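Long-range contact in putative outer membrane lipoprotein (Salmonella typhimurium LT2, PDB 2RD1), which is of unknown function but is probably a lipid-anchored membrane protein, built as a small all-beta domain of the DUF903 family: residues T3-T8 with Q18-L23. Sequence-based numbering, arbitrary orientation.
Sequences TNYVMT and QGKPQL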
ATOM      1  N   THR A   3       8.146   7.955   2.108  1.00 47.60           N
ATOM      2  CA  THR A   3       8.751   6.788   2.817  1.00 48.25           C
ATOM      3  C   THR A   3       7.641   5.843   3.268  1.00 46.63           C
ATOM      4  O   THR A   3       7.803   4.621   3.261  1.00 49.55           O
ATOM      5  CB  THR A   3       9.546   7.223   4.070  1.00 53.10           C
ATOM      6  OG1 THR A   3      10.080   8.538   3.874  1.00 55.14           O
ATOM      7  CG2 THR A   3      10.694   6.260   4.328  1.00 53.34           C
ATOM      8  N   ASN A   4       6.514   6.413   3.672  1.00 32.58           N
ATOM      9  CA  ASN A   4       5.381   5.611   4.115  1.00 29.26           C
ATOM     10  C   ASN A   4       4.146   5.900   3.290  1.00 27.58           C
ATOM     11  O   ASN A   4       3.864   7.043   2.936  1.00 28.23           O
ATOM     12  CB  ASN A   4       5.062   5.886   5.583  1.00 29.26           C
ATOM     13  CG  ASN A   4       5.916   5.068   6.536  1.00 29.28           C
ATOM     14  OD1 ASN A   4       6.081   5.433   7.700  1.00 27.87           O
ATOM     15  ND2 ASN A   4       6.448   3.954   6.055  1.00 30.75           N
ATOM     16  N   TYR A   5       3.418   4.841   2.975  1.00 25.88           N
ATOM     17  CA  TYR A   5       2.187   4.950   2.225  1.00 23.80           C
ATOM     18  C   TYR A   5       1.186   4.163   3.031  1.00 24.08           C
ATOM     19  O   TYR A   5       1.557   3.225   3.744  1.00 22.32           O
ATOM     20  CB  TYR A   5       2.307   4.316   0.841  1.00 26.54           C
ATOM     21  CG  TYR A   5       2.794   5.253  -0.243  1.00 26.48           C
ATOM     22  CD1 TYR A   5       4.109   5.696  -0.274  1.00 27.71           C
ATOM     23  CD2 TYR A   5       1.933   5.687  -1.245  1.00 27.15           C
ATOM     24  CE1 TYR A   5       4.562   6.554  -1.284  1.00 27.57           C
ATOM     25  CE2 TYR A   5       2.368   6.539  -2.256  1.00 29.69           C
ATOM     26  CZ  TYR A   5       3.685   6.969  -2.270  1.00 30.85           C
ATOM     27  OH  TYR A   5       4.109   7.808  -3.277  1.00 34.89           O
ATOM     28  N   VAL A   6      -0.075   4.568   2.946  1.00 22.99           N
ATOM     29  CA  VAL A   6      -1.138   3.879   3.646  1.00 21.07           C
ATOM     30  C   VAL A   6      -2.060   3.307   2.591  1.00 21.83           C
ATOM     31  O   VAL A   6      -2.599   4.025   1.743  1.00 19.51           O
ATOM     32  CB  VAL A   6      -1.928   4.818   4.562  1.00 20.55           C
ATOM     33  CG1 VAL A   6      -3.125   4.079   5.154  1.00 17.44           C
ATOM     34  CG2 VAL A   6      -1.023   5.337   5.657  1.00 18.96           C
HETATM   35  N   MSE A   7      -2.217   1.993   2.657  1.00 23.56           N
HETATM   36  CA  MSE A   7      -3.041   1.239   1.738  1.00 25.71           C
HETATM   37  C   MSE A   7      -4.350   0.856   2.404  1.00 24.49           C
HETATM   38  O   MSE A   7      -4.359   0.358   3.526  1.00 24.81           O
HETATM   39  CB  MSE A   7      -2.290  -0.027   1.327  1.00 40.01           C
HETATM   40  CG  MSE A   7      -3.061  -0.976   0.432  1.00 48.09           C
HETATM   41 SE   MSE A   7      -2.060  -2.617   0.137  1.00 63.29          SE
HETATM   42  CE  MSE A   7      -0.900  -2.006  -1.275  1.00 54.96           C
ATOM     43  N   THR A   8      -5.454   1.095   1.711  1.00 22.94           N
ATOM     44  CA  THR A   8      -6.763   0.729   2.223  1.00 22.86           C
ATOM     45  C   THR A   8      -7.295  -0.371   1.317  1.00 23.13           C
ATOM     46  O   THR A   8      -7.338  -0.215   0.098  1.00 23.01           O
ATOM     47  CB  THR A   8      -7.725   1.916   2.205  1.00 27.19           C
ATOM     48  OG1 THR A   8      -7.194   2.955   3.037  1.00 30.34           O
ATOM     49  CG2 THR A   8      -9.092   1.503   2.750  1.00 28.42           C
ATOM     50  N   GLN A  18       6.292   0.560   3.479  1.00 31.67           N
ATOM     51  CA  GLN A  18       7.572   1.249   3.420  1.00 32.81           C
ATOM     52  C   GLN A  18       7.791   1.440   1.931  1.00 33.68           C
ATOM     53  O   GLN A  18       7.941   0.463   1.187  1.00 34.31           O
ATOM     54  CB  GLN A  18       8.684   0.375   4.012  1.00 42.48           C
ATOM     55  CG  GLN A  18       8.429  -0.114   5.438  1.00 43.77           C
ATOM     56  CD  GLN A  18       9.611  -0.891   6.021  1.00 46.67           C
ATOM     57  OE1 GLN A  18      10.140  -1.808   5.394  1.00 48.53           O
ATOM     58  NE2 GLN A  18      10.020  -0.528   7.231  1.00 47.18           N
ATOM     59  N   GLY A  19       7.777   2.692   1.488  1.00 31.47           N
ATOM     60  CA  GLY A  19       7.944   2.967   0.072  1.00 32.83           C
ATOM     61  C   GLY A  19       6.622   2.793  -0.660  1.00 32.50           C
ATOM     62  O   GLY A  19       5.693   2.194  -0.123  1.00 30.31           O
ATOM     63  N   LYS A  20       6.533   3.316  -1.879  1.00 34.73           N
ATOM     64  CA  LYS A  20       5.313   3.214  -2.676  1.00 34.75           C
ATOM     65  C   LYS A  20       5.142   1.830  -3.294  1.00 34.42           C
ATOM     66  O   LYS A  20       6.031   1.341  -3.985  1.00 34.70           O
ATOM     67  CB  LYS A  20       5.320   4.263  -3.794  1.00 41.96           C
ATOM     68  CG  LYS A  20       4.113   4.188  -4.735  1.00 44.19           C
ATOM     69  CD  LYS A  20       4.181   5.244  -5.849  1.00 44.85           C
ATOM     70  CE  LYS A  20       2.865   5.285  -6.634  1.00 46.03           C
ATOM     71  NZ  LYS A  20       2.854   6.325  -7.705  1.00 45.88           N
ATOM     72  N   PRO A  21       3.993   1.185  -3.053  1.00 30.73           N
ATOM     73  CA  PRO A  21       3.736  -0.145  -3.608  1.00 32.73           C
ATOM     74  C   PRO A  21       3.800  -0.115  -5.131  1.00 35.54           C
ATOM     75  O   PRO A  21       3.508   0.909  -5.746  1.00 36.67           O
ATOM     76  CB  PRO A  21       2.341  -0.474  -3.077  1.00 27.78           C
ATOM     77  CG  PRO A  21       2.325   0.230  -1.750  1.00 26.68           C
ATOM     78  CD  PRO A  21       2.923   1.572  -2.116  1.00 26.65           C
ATOM     79  N   GLN A  22       4.187  -1.234  -5.738  1.00 29.84           N
ATOM     80  CA  GLN A  22       4.305  -1.298  -7.190  1.00 33.82           C
ATOM     81  C   GLN A  22       3.238  -2.189  -7.803  1.00 36.65           C
ATOM     82  O   GLN A  22       2.938  -3.265  -7.292  1.00 35.95           O
ATOM     83  CB  GLN A  22       5.698  -1.797  -7.575  1.00 49.83           C
ATOM     84  CG  GLN A  22       6.825  -0.900  -7.075  1.00 52.30           C
ATOM     85  CD  GLN A  22       6.793   0.483  -7.700  1.00 53.16           C
ATOM     86  OE1 GLN A  22       6.973   0.630  -8.908  1.00 54.84           O
ATOM     87  NE2 GLN A  22       6.557   1.503  -6.879  1.00 53.30           N
ATOM     88  N   LEU A  23       2.677  -1.730  -8.914  1.00 43.41           N
ATOM     89  CA  LEU A  23       1.623  -2.455  -9.606  1.00 48.03           C
ATOM     90  C   LEU A  23       2.053  -3.046 -10.950  1.00 50.91           C
ATOM     91  O   LEU A  23       2.633  -2.355 -11.784  1.00 50.96           O
ATOM     92  CB  LEU A  23       0.423  -1.518  -9.796  1.00 59.75           C
ATOM     93  CG  LEU A  23      -0.684  -1.813 -10.813  1.00 61.14           C
ATOM     94  CD1 LEU A  23      -1.244  -3.215 -10.634  1.00 60.52           C
ATOM     95  CD2 LEU A  23      -1.780  -0.773 -10.639  1.00 61.10           C
TER
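Tyr5 and Met7 of strand 4-9 reach across to Lys20 and Pro21, where the chain leaves strand 14-18 and passes over into the second sheet of this small SH3-clan beta fold. Backbone pairing comes to its end here: Asn4 and Gln18 form an antiparallel non-hydrogen-bonded pair, and beyond it Gly19 N donates a nearly straight hydrogen bond of 2.6 Å to Thr3 O, approaching from above the carbonyl plane. Glycine suits this turning point, since with phi at 82° a beta carbon would collide with the carbonyl oxygen of the residue before. The amide of Asn4 lies near Gln18 CA, its ND2 hydrogen-bonded to Thr17 O.

Apolar packing follows. With CG anti to its carbonyl carbon (chi1 -89°), the Tyr5 ring takes Lys20 CB over one face, a CH-pi contact 3.8 Å from the centroid and shifted toward the rim. The long aliphatic chain of exposed Lys20 suits a partly exposed ring: CG continues past CZ, and CD comes within 3.6 Å of Tyr5 OH. Deeper in, buried Pro21 offers a compact apolar ring, with CD against Tyr5 CB and Leu50 also touching it. Met7, modelled as selenomethionine, is buried, and its flexible unbranched chain, bent at chi3 (-82°), brings CE to 4.0 Å from Pro21 CG.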